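Local coordinates for lipoteichoic acid primase (Listeria monocytogenes, PDB 4UOP), which is a sulfatase-family protein whose extracellular catalytic domain, an alpha/beta fold built round a mixed sheet, carries a bound magnesium ion, at residues B[61-66]-B[262-267]; B[84-89]-B[316-321]; B[199-204]-B[269-274]. All blocks are in the same frame, centred on the assembly; numbering follows the deposited sequence.

Contact 1: B[61-66]-B[262-267]; sequences IIVQLE and GEFIQK. With MG (magnesium ion), chain J.
Ile-61 and Val-63 on strand 59-65 face Phe-264 on the helix across a wide backbone gap, the CA atoms of Val-63 and Phe-264 lying 10.5 Å apart. A single long aromatic side chain bridges that gap. Setting CG opposite the backbone N of Phe-264 (chi1 177°) carries the ring toward the strand, where its CE2 corner meets two methyl groups. Ile-61 CG2 comes in at the ring edge, near its plane, 4.3 Å from CE2 of Phe-264. CG2 of Val-63 approaches the same carbon obliquely at 4.2 Å. Beta-branched residues suit the strand, and here they also offer methyls close to the backbone that give the ring an apolar surface.

The strand then runs out into the metal site. Glu-66 grips the magnesium ion with both carboxylate oxygens, OE1 at 2.4 Å and OE2 at 2.2 Å from the metal; a bend at chi2 (59°) curls the chain round to it. A water, Thr-108, Asp-284 and His-285 complete the site, while the hydroxyls of Ser-220 and Ser-223 hydrogen-bond with the backbone N and O of Glu-66 respectively.

Strand 59-65 is flanked by parallel strands 214-219 and 277-283, with backbone bonds to both. Over one face of the sheet, helix 246-271 lies beside helix 193-209, whose Tyr-197 stacks on the Phe-264 ring and also touches Val-63.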
loop_
_atom_site.group_PDB
_atom_site.type_symbol
_atom_site.label_atom_id
_atom_site.label_comp_id
_atom_site.label_asym_id
_atom_site.label_seq_id
_atom_site.Cartn_x
_atom_site.Cartn_y
_atom_site.Cartn_z
ATOM N N ILE B 61 29.355 -4.441 10.085
ATOM C CA ILE B 61 28.236 -4.848 10.932
ATOM C C ILE B 61 27.159 -3.759 10.869
ATOM O O ILE B 61 27.426 -2.577 11.153
ATOM C CB ILE B 61 28.690 -5.068 12.366
ATOM C CG1 ILE B 61 29.719 -6.194 12.432
ATOM C CG2 ILE B 61 27.477 -5.347 13.254
ATOM C CD1 ILE B 61 30.497 -6.239 13.731
ATOM N N ILE B 62 25.945 -4.131 10.488
ATOM C CA ILE B 62 24.847 -3.183 10.388
ATOM C C ILE B 62 23.687 -3.694 11.241
ATOM O O ILE B 62 23.289 -4.866 11.109
ATOM C CB ILE B 62 24.369 -3.032 8.942
ATOM C CG1 ILE B 62 25.531 -2.547 8.058
ATOM C CG2 ILE B 62 23.182 -2.090 8.877
ATOM C CD1 ILE B 62 25.135 -2.271 6.627
ATOM N N VAL B 63 23.215 -2.848 12.147
ATOM C CA VAL B 63 22.092 -3.193 13.013
ATOM C C VAL B 63 20.909 -2.272 12.698
ATOM O O VAL B 63 21.021 -1.054 12.781
ATOM C CB VAL B 63 22.422 -3.095 14.505
ATOM C CG1 VAL B 63 21.242 -3.590 15.323
ATOM C CG2 VAL B 63 23.676 -3.880 14.846
ATOM N N GLN B 64 19.800 -2.890 12.315
ATOM C CA GLN B 64 18.551 -2.218 12.018
ATOM C C GLN B 64 17.672 -2.319 13.260
ATOM O O GLN B 64 17.267 -3.420 13.634
ATOM C CB GLN B 64 17.856 -2.875 10.842
ATOM C CG GLN B 64 16.568 -2.175 10.447
ATOM C CD GLN B 64 15.924 -2.734 9.202
ATOM O OE1 GLN B 64 16.420 -2.552 8.071
ATOM N NE2 GLN B 64 14.793 -3.394 9.383
ATOM N N LEU B 65 17.410 -1.178 13.871
ATOM C CA LEU B 65 16.717 -1.096 15.164
ATOM C C LEU B 65 15.226 -0.827 14.973
ATOM O O LEU B 65 14.822 0.245 14.509
ATOM C CB LEU B 65 17.358 0.003 16.001
ATOM C CG LEU B 65 18.839 -0.214 16.303
ATOM C CD1 LEU B 65 19.468 1.104 16.723
ATOM C CD2 LEU B 65 19.031 -1.272 17.378
ATOM N N GLU B 66 14.409 -1.808 15.351
ATOM C CA GLU B 66 12.978 -1.760 15.121
ATOM C C GLU B 66 12.294 -0.556 15.787
ATOM O O GLU B 66 12.383 -0.376 17.014
ATOM C CB GLU B 66 12.341 -3.063 15.632
ATOM C CG GLU B 66 10.826 -3.085 15.497
ATOM C CD GLU B 66 10.370 -2.907 14.062
ATOM O OE1 GLU B 66 10.678 -3.783 13.226
ATOM O OE2 GLU B 66 9.683 -1.908 13.765
ATOM N N GLY B 262 23.952 -1.927 23.562
ATOM C CA GLY B 262 25.153 -1.542 24.299
ATOM C C GLY B 262 26.006 -2.725 24.744
ATOM O O GLY B 262 27.234 -2.682 24.698
ATOM N N GLU B 263 25.357 -3.789 25.202
ATOM C CA GLU B 263 26.071 -5.005 25.582
ATOM C C GLU B 263 26.748 -5.691 24.379
ATOM O O GLU B 263 27.854 -6.228 24.510
ATOM C CB GLU B 263 25.147 -5.966 26.331
ATOM C CG GLU B 263 24.771 -5.407 27.702
ATOM C CD GLU B 263 23.758 -6.252 28.461
ATOM O OE1 GLU B 263 23.611 -7.452 28.159
ATOM O OE2 GLU B 263 23.095 -5.694 29.362
ATOM N N PHE B 264 26.071 -5.679 23.232
ATOM C CA PHE B 264 26.620 -6.218 21.996
ATOM C C PHE B 264 27.858 -5.414 21.590
ATOM O O PHE B 264 28.902 -6.002 21.262
ATOM C CB PHE B 264 25.544 -6.213 20.918
ATOM C CG PHE B 264 25.997 -6.687 19.571
ATOM C CD1 PHE B 264 26.523 -7.965 19.397
ATOM C CD2 PHE B 264 25.821 -5.886 18.463
ATOM C CE1 PHE B 264 26.916 -8.403 18.142
ATOM C CE2 PHE B 264 26.209 -6.328 17.207
ATOM C CZ PHE B 264 26.753 -7.583 17.047
ATOM N N ILE B 265 27.761 -4.087 21.665
ATOM C CA ILE B 265 28.890 -3.209 21.373
ATOM C C ILE B 265 30.075 -3.496 22.306
ATOM O O ILE B 265 31.214 -3.565 21.861
ATOM C CB ILE B 265 28.488 -1.720 21.469
ATOM C CG1 ILE B 265 27.530 -1.348 20.338
ATOM C CG2 ILE B 265 29.708 -0.819 21.424
ATOM C CD1 ILE B 265 26.831 -0.018 20.517
ATOM N N GLN B 266 29.810 -3.677 23.595
ATOM C CA GLN B 266 30.891 -3.937 24.539
ATOM C C GLN B 266 31.624 -5.260 24.206
ATOM O O GLN B 266 32.852 -5.344 24.335
ATOM C CB GLN B 266 30.380 -3.926 25.981
ATOM C CG GLN B 266 31.473 -3.957 27.041
ATOM C CD GLN B 266 32.449 -2.801 26.902
ATOM O OE1 GLN B 266 32.060 -1.638 26.936
ATOM N NE2 GLN B 266 33.712 -3.121 26.694
ATOM N N LYS B 267 30.886 -6.267 23.747
ATOM C CA LYS B 267 31.495 -7.518 23.300
ATOM C C LYS B 267 32.317 -7.345 22.027
ATOM O O LYS B 267 33.378 -7.943 21.902
ATOM C CB LYS B 267 30.446 -8.615 23.118
ATOM C CG LYS B 267 29.880 -9.074 24.449
ATOM C CD LYS B 267 28.631 -9.927 24.293
ATOM C CE LYS B 267 28.951 -11.343 23.846
ATOM N NZ LYS B 267 27.886 -12.297 24.262
HETATM MG MG MG J . 9.725 -2.308 11.648
HETATM O O HOH W 1 7.596 -2.901 11.810
#

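Contact 2: B[84-89]-B[316-321]; sequences PTLDGL and RIPFFL
Leu-86 and Leu-89, about one helical turn apart, present their side chains to Phe-320, whose ring reaches out from strand 319-322 to the helix. The contact is chiefly apolar. CB of Leu-86 lies 4.0 Å from CZ of Phe-320, and its CD2 is 4.1 Å from CE1 of that ring; the two side chains cross at about a right angle. Leu-89 CB comes obliquely to another part of the ring rim, 3.9 Å from CD2 of Phe-320. A smaller touch joins Leu-86 CD1 to CB of Pro-318 at 4.3 Å. Branched leucines fit well here while keeping to a helical rotamer: Leu-86 offers the ring its CB and both methyls, Leu-89 its CB. With CG opposite its carbonyl carbon (chi1 -66°), Phe-320 carries its ring toward the helix, where both leucines meet it from one side.

One polar atom also meets the ring from that side: the carbonyl O of Leu-86 is 3.4 Å from CE2 of Phe-320, again obliquely. The same oxygen accepts a weak backbone bond from Leu-89 N.

Other polar groups fix the helix rather than the contact. Pro-84 sits in the first turn, where a missing N-H costs little, and Asp-258 of helix 246-271 receives Leu-86 N on its OD2 and Thr-85 OG1 on its carbonyl O.

On the strand side, Phe-320 bonds through its backbone to Phe-281, whereas the side chain of Phe-319 points to the opposite face of the sheet, stacks on Phe-99 and packs on Ile-341. Strand 319-322 runs antiparallel between strands 277-283 and 94-100, and the arrangement is that of an alpha/beta sandwich, a mixed central sheet covered by helices on both faces.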
loop_
_atom_site.group_PDB
_atom_site.type_symbol
_atom_site.label_atom_id
_atom_site.label_comp_id
_atom_site.label_asym_id
_atom_site.label_seq_id
_atom_site.Cartn_x
_atom_site.Cartn_y
_atom_site.Cartn_z
ATOM N N PRO B 84 20.681 5.634 26.409
ATOM C CA PRO B 84 22.055 5.991 26.766
ATOM C C PRO B 84 23.140 5.410 25.836
ATOM O O PRO B 84 24.149 6.062 25.638
ATOM C CB PRO B 84 22.215 5.462 28.201
ATOM C CG PRO B 84 21.182 4.393 28.323
ATOM C CD PRO B 84 20.038 4.809 27.447
ATOM N N THR B 85 22.937 4.223 25.265
ATOM C CA THR B 85 23.915 3.668 24.298
ATOM C C THR B 85 24.047 4.600 23.103
ATOM O O THR B 85 25.163 4.961 22.727
ATOM C CB THR B 85 23.537 2.245 23.823
ATOM O OG1 THR B 85 23.522 1.361 24.938
ATOM C CG2 THR B 85 24.535 1.694 22.791
ATOM N N LEU B 86 22.932 4.996 22.506
ATOM C CA LEU B 86 22.976 5.876 21.323
ATOM C C LEU B 86 23.519 7.243 21.698
ATOM O O LEU B 86 24.286 7.826 20.961
ATOM C CB LEU B 86 21.599 6.018 20.668
ATOM C CG LEU B 86 20.965 4.757 20.070
ATOM C CD1 LEU B 86 19.693 5.119 19.291
ATOM C CD2 LEU B 86 21.937 3.992 19.198
ATOM N N ASP B 87 23.139 7.745 22.864
ATOM C CA ASP B 87 23.617 9.055 23.315
ATOM C C ASP B 87 25.138 9.051 23.466
ATOM O O ASP B 87 25.793 9.992 23.051
ATOM C CB ASP B 87 22.957 9.463 24.627
ATOM C CG ASP B 87 21.428 9.479 24.550
ATOM O OD1 ASP B 87 20.842 9.449 23.433
ATOM O OD2 ASP B 87 20.801 9.520 25.626
ATOM N N GLY B 88 25.683 7.978 24.037
ATOM C CA GLY B 88 27.124 7.804 24.214
ATOM C C GLY B 88 27.879 7.704 22.895
ATOM O O GLY B 88 29.006 8.181 22.788
ATOM N N LEU B 89 27.266 7.095 21.883
ATOM C CA LEU B 89 27.910 6.980 20.558
ATOM C C LEU B 89 28.112 8.310 19.842
ATOM O O LEU B 89 28.965 8.399 18.957
ATOM C CB LEU B 89 27.092 6.080 19.632
ATOM C CG LEU B 89 27.114 4.586 19.911
ATOM C CD1 LEU B 89 26.087 3.911 19.015
ATOM C CD2 LEU B 89 28.497 4.001 19.699
ATOM N N ARG B 316 12.233 11.095 10.736
ATOM C CA ARG B 316 13.628 10.986 11.094
ATOM C C ARG B 316 13.876 9.733 11.925
ATOM O O ARG B 316 13.171 9.479 12.918
ATOM C CB ARG B 316 14.113 12.221 11.862
ATOM C CG ARG B 316 13.836 13.573 11.196
ATOM C CD ARG B 316 13.604 14.681 12.225
ATOM N NE ARG B 316 14.764 14.852 12.998
ATOM C CZ ARG B 316 14.827 15.209 14.276
ATOM N NH1 ARG B 316 13.770 15.497 15.032
ATOM N NH2 ARG B 316 16.021 15.304 14.777
ATOM N N ILE B 317 14.909 8.999 11.546
ATOM C CA ILE B 317 15.330 7.783 12.218
ATOM C C ILE B 317 16.761 8.004 12.674
ATOM O O ILE B 317 17.528 8.716 12.004
ATOM C CB ILE B 317 15.237 6.528 11.305
ATOM C CG1 ILE B 317 15.797 6.830 9.911
ATOM C CG2 ILE B 317 13.788 6.099 11.182
ATOM C CD1 ILE B 317 16.012 5.636 9.007
ATOM N N PRO B 318 17.156 7.395 13.800
ATOM C CA PRO B 318 18.561 7.564 14.158
ATOM C C PRO B 318 19.496 6.899 13.143
ATOM O O PRO B 318 19.115 5.914 12.495
ATOM C CB PRO B 318 18.663 6.901 15.524
ATOM C CG PRO B 318 17.540 5.894 15.533
ATOM C CD PRO B 318 16.438 6.527 14.755
ATOM N N PHE B 319 20.693 7.459 13.020
ATOM C CA PHE B 319 21.730 6.964 12.131
ATOM C C PHE B 319 23.089 7.246 12.742
ATOM O O PHE B 319 23.410 8.401 13.041
ATOM C CB PHE B 319 21.635 7.620 10.757
ATOM C CG PHE B 319 22.704 7.176 9.800
ATOM C CD1 PHE B 319 22.585 5.985 9.109
ATOM C CD2 PHE B 319 23.857 7.928 9.630
ATOM C CE1 PHE B 319 23.581 5.565 8.239
ATOM C CE2 PHE B 319 24.855 7.507 8.774
ATOM C CZ PHE B 319 24.725 6.325 8.080
ATOM N N PHE B 320 23.866 6.192 12.947
ATOM C CA PHE B 320 25.191 6.281 13.552
ATOM C C PHE B 320 26.149 5.444 12.739
ATOM O O PHE B 320 25.832 4.312 12.348
ATOM C CB PHE B 320 25.171 5.768 15.003
ATOM C CG PHE B 320 24.361 6.615 15.935
ATOM C CD1 PHE B 320 22.985 6.495 15.980
ATOM C CD2 PHE B 320 24.974 7.546 16.768
ATOM C CE1 PHE B 320 22.233 7.299 16.827
ATOM C CE2 PHE B 320 24.232 8.331 17.629
ATOM C CZ PHE B 320 22.857 8.226 17.641
ATOM N N LEU B 321 27.334 5.990 12.490
ATOM C CA LEU B 321 28.349 5.298 11.742
ATOM C C LEU B 321 29.683 5.371 12.457
ATOM O O LEU B 321 30.145 6.453 12.839
ATOM C CB LEU B 321 28.473 5.882 10.333
ATOM C CG LEU B 321 29.504 5.103 9.494
ATOM C CD1 LEU B 321 28.935 4.608 8.170
ATOM C CD2 LEU B 321 30.723 5.972 9.275
#

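Contact 3: B[199-204]-B[269-274]; sequences KAFPIL and KDSGIW
Phe-201 and Leu-204 of helix 193-209 pack against Ser-271 and Ile-273, where helix 246-271 ends and the chain turns toward strand 277-283. The two helices are neighbours on one face of the central sheet of an alpha/beta fold.

Along the first segment, Ala-200 uses its carbonyl O to receive Leu-204 N and, weakly, Ile-203 N; being small and buried, it also lies against Leu-218 of the sheet. Phe-201 follows, and its reach makes the contact. With CG opposite the backbone N (chi1 173°), the ring extends across to the other helix, and its edge meets Ser-271, whose CB lies near the ring plane, 3.7 Å from CZ of Phe-201. Ser-271 is compact enough to let the ring come close, and its hydroxyl is engaged within its own helix, bonded to the carbonyl oxygens of Lys-267 and Leu-268. Pro-202 has no N-H to give to the preceding turn, in keeping with the kink of the helix there; its ring lies on the exposed side. Leu-204 returns to the interior, packing on Phe-214 and Ala-216 of strand 214-219.

In the second segment the chain leaves helix 246-271 at Gly-272, whose positive phi (94°) is easily taken up by a residue without CB. That turn brings Ile-273 back toward the sheet, also onto Phe-214. Its CD1 methyl touches both partners, 4.0 Å from CE1 of Phe-201 and 4.4 Å from CB of Leu-204.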
loop_
_atom_site.group_PDB
_atom_site.type_symbol
_atom_site.label_atom_id
_atom_site.label_comp_id
_atom_site.label_asym_id
_atom_site.label_seq_id
_atom_site.Cartn_x
_atom_site.Cartn_y
_atom_site.Cartn_z
ATOM N N LYS B 199 23.667 -14.966 20.293
ATOM C CA LYS B 199 23.866 -16.074 19.375
ATOM C C LYS B 199 24.564 -15.645 18.087
ATOM O O LYS B 199 25.257 -16.445 17.488
ATOM C CB LYS B 199 22.563 -16.796 19.087
ATOM C CG LYS B 199 22.042 -17.530 20.324
ATOM C CD LYS B 199 20.885 -18.448 19.996
ATOM C CE LYS B 199 20.559 -19.370 21.160
ATOM N NZ LYS B 199 21.528 -20.497 21.269
ATOM N N ALA B 200 24.438 -14.385 17.693
ATOM C CA ALA B 200 25.169 -13.905 16.501
ATOM C C ALA B 200 26.662 -13.726 16.795
ATOM O O ALA B 200 27.516 -14.077 15.975
ATOM C CB ALA B 200 24.577 -12.604 15.986
ATOM N N PHE B 201 26.977 -13.195 17.969
ATOM C CA PHE B 201 28.335 -12.798 18.273
ATOM C C PHE B 201 29.392 -13.907 18.050
ATOM O O PHE B 201 30.432 -13.645 17.442
ATOM C CB PHE B 201 28.435 -12.179 19.682
ATOM C CG PHE B 201 29.844 -11.908 20.102
ATOM C CD1 PHE B 201 30.498 -10.765 19.670
ATOM C CD2 PHE B 201 30.532 -12.820 20.888
ATOM C CE1 PHE B 201 31.814 -10.525 20.037
ATOM C CE2 PHE B 201 31.840 -12.587 21.257
ATOM C CZ PHE B 201 32.478 -11.438 20.830
ATOM N N PRO B 202 29.145 -15.139 18.550
ATOM C CA PRO B 202 30.147 -16.196 18.387
ATOM C C PRO B 202 30.430 -16.531 16.923
ATOM O O PRO B 202 31.533 -16.932 16.592
ATOM C CB PRO B 202 29.513 -17.397 19.103
ATOM C CG PRO B 202 28.595 -16.792 20.110
ATOM C CD PRO B 202 28.071 -15.535 19.485
ATOM N N ILE B 203 29.439 -16.352 16.062
ATOM C CA ILE B 203 29.618 -16.582 14.639
ATOM C C ILE B 203 30.579 -15.544 14.073
ATOM O O ILE B 203 31.481 -15.894 13.314
ATOM C CB ILE B 203 28.271 -16.532 13.889
ATOM C CG1 ILE B 203 27.418 -17.727 14.317
ATOM C CG2 ILE B 203 28.496 -16.548 12.381
ATOM C CD1 ILE B 203 25.958 -17.556 14.008
ATOM N N LEU B 204 30.389 -14.283 14.458
ATOM C CA LEU B 204 31.256 -13.186 14.025
ATOM C C LEU B 204 32.673 -13.352 14.578
ATOM O O LEU B 204 33.640 -13.107 13.872
ATOM C CB LEU B 204 30.695 -11.831 14.458
ATOM C CG LEU B 204 29.215 -11.536 14.147
ATOM C CD1 LEU B 204 28.867 -10.075 14.418
ATOM C CD2 LEU B 204 28.860 -11.935 12.732
ATOM N N LYS B 269 33.808 -4.592 21.270
ATOM C CA LYS B 269 34.999 -3.859 21.709
ATOM C C LYS B 269 36.019 -4.803 22.365
ATOM O O LYS B 269 37.190 -4.810 21.980
ATOM C CB LYS B 269 34.636 -2.692 22.647
ATOM C CG LYS B 269 33.937 -1.531 21.958
ATOM C CD LYS B 269 33.601 -0.389 22.897
ATOM C CE LYS B 269 33.059 0.803 22.127
ATOM N NZ LYS B 269 32.638 1.921 23.010
ATOM N N ASP B 270 35.571 -5.591 23.341
ATOM C CA ASP B 270 36.444 -6.525 24.064
ATOM C C ASP B 270 37.124 -7.533 23.148
ATOM O O ASP B 270 38.292 -7.852 23.334
ATOM C CB ASP B 270 35.656 -7.301 25.121
ATOM C CG ASP B 270 35.204 -6.431 26.272
ATOM O OD1 ASP B 270 35.766 -5.330 26.449
ATOM O OD2 ASP B 270 34.290 -6.863 27.013
ATOM N N SER B 271 36.382 -8.018 22.152
ATOM C CA SER B 271 36.870 -9.027 21.257
ATOM C C SER B 271 37.865 -8.503 20.235
ATOM O O SER B 271 38.588 -9.303 19.645
ATOM C CB SER B 271 35.704 -9.671 20.509
ATOM O OG SER B 271 35.137 -8.758 19.590
ATOM N N GLY B 272 37.910 -7.188 20.023
ATOM C CA GLY B 272 38.718 -6.615 18.939
ATOM C C GLY B 272 37.968 -6.380 17.626
ATOM O O GLY B 272 38.484 -5.723 16.710
ATOM N N ILE B 273 36.750 -6.901 17.515
ATOM C CA ILE B 273 35.978 -6.753 16.273
ATOM C C ILE B 273 35.652 -5.275 15.999
ATOM O O ILE B 273 35.708 -4.826 14.857
ATOM C CB ILE B 273 34.711 -7.622 16.301
ATOM C CG1 ILE B 273 35.101 -9.101 16.237
ATOM C CG2 ILE B 273 33.796 -7.312 15.124
ATOM C CD1 ILE B 273 33.989 -10.032 16.664
ATOM N N TRP B 274 35.345 -4.521 17.049
ATOM C CA TRP B 274 34.958 -3.101 16.906
ATOM C C TRP B 274 36.036 -2.299 16.187
ATOM O O TRP B 274 35.742 -1.479 15.306
ATOM C CB TRP B 274 34.703 -2.511 18.275
ATOM C CG TRP B 274 34.230 -1.098 18.312
ATOM C CD1 TRP B 274 34.968 0.002 18.641
ATOM C CD2 TRP B 274 32.898 -0.631 18.067
ATOM N NE1 TRP B 274 34.180 1.129 18.617
ATOM C CE2 TRP B 274 32.911 0.774 18.238
ATOM C CE3 TRP B 274 31.700 -1.257 17.692
ATOM C CZ2 TRP B 274 31.764 1.559 18.079
ATOM C CZ3 TRP B 274 30.561 -0.478 17.534
ATOM C CH2 TRP B 274 30.600 0.917 17.729
#

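Helix 246-271 ties the three contacts together: contact 1 uses its later turns, contact 3 its end, and Ile-265 on it touches the helix of contact 2, with CD1 3.7 Å from CG2 of Thr-85. The centres of contacts 1 and 2 lie about 11 Å apart, those of 1 and 3 about 10 Å. Between these last two, Ile-61 CD1 packs on Ile-273 CG2 at 3.7 Å. Contacts 2 and 3, with centres about 20 Å apart, barely meet, through Leu-89 CD2 and Trp-274 CH2 at 4.2 Å. Only contact 1 holds a magnesium ligand, Glu-66; the Pro-318 side chain of contact 2 stays about 12 Å from the ion.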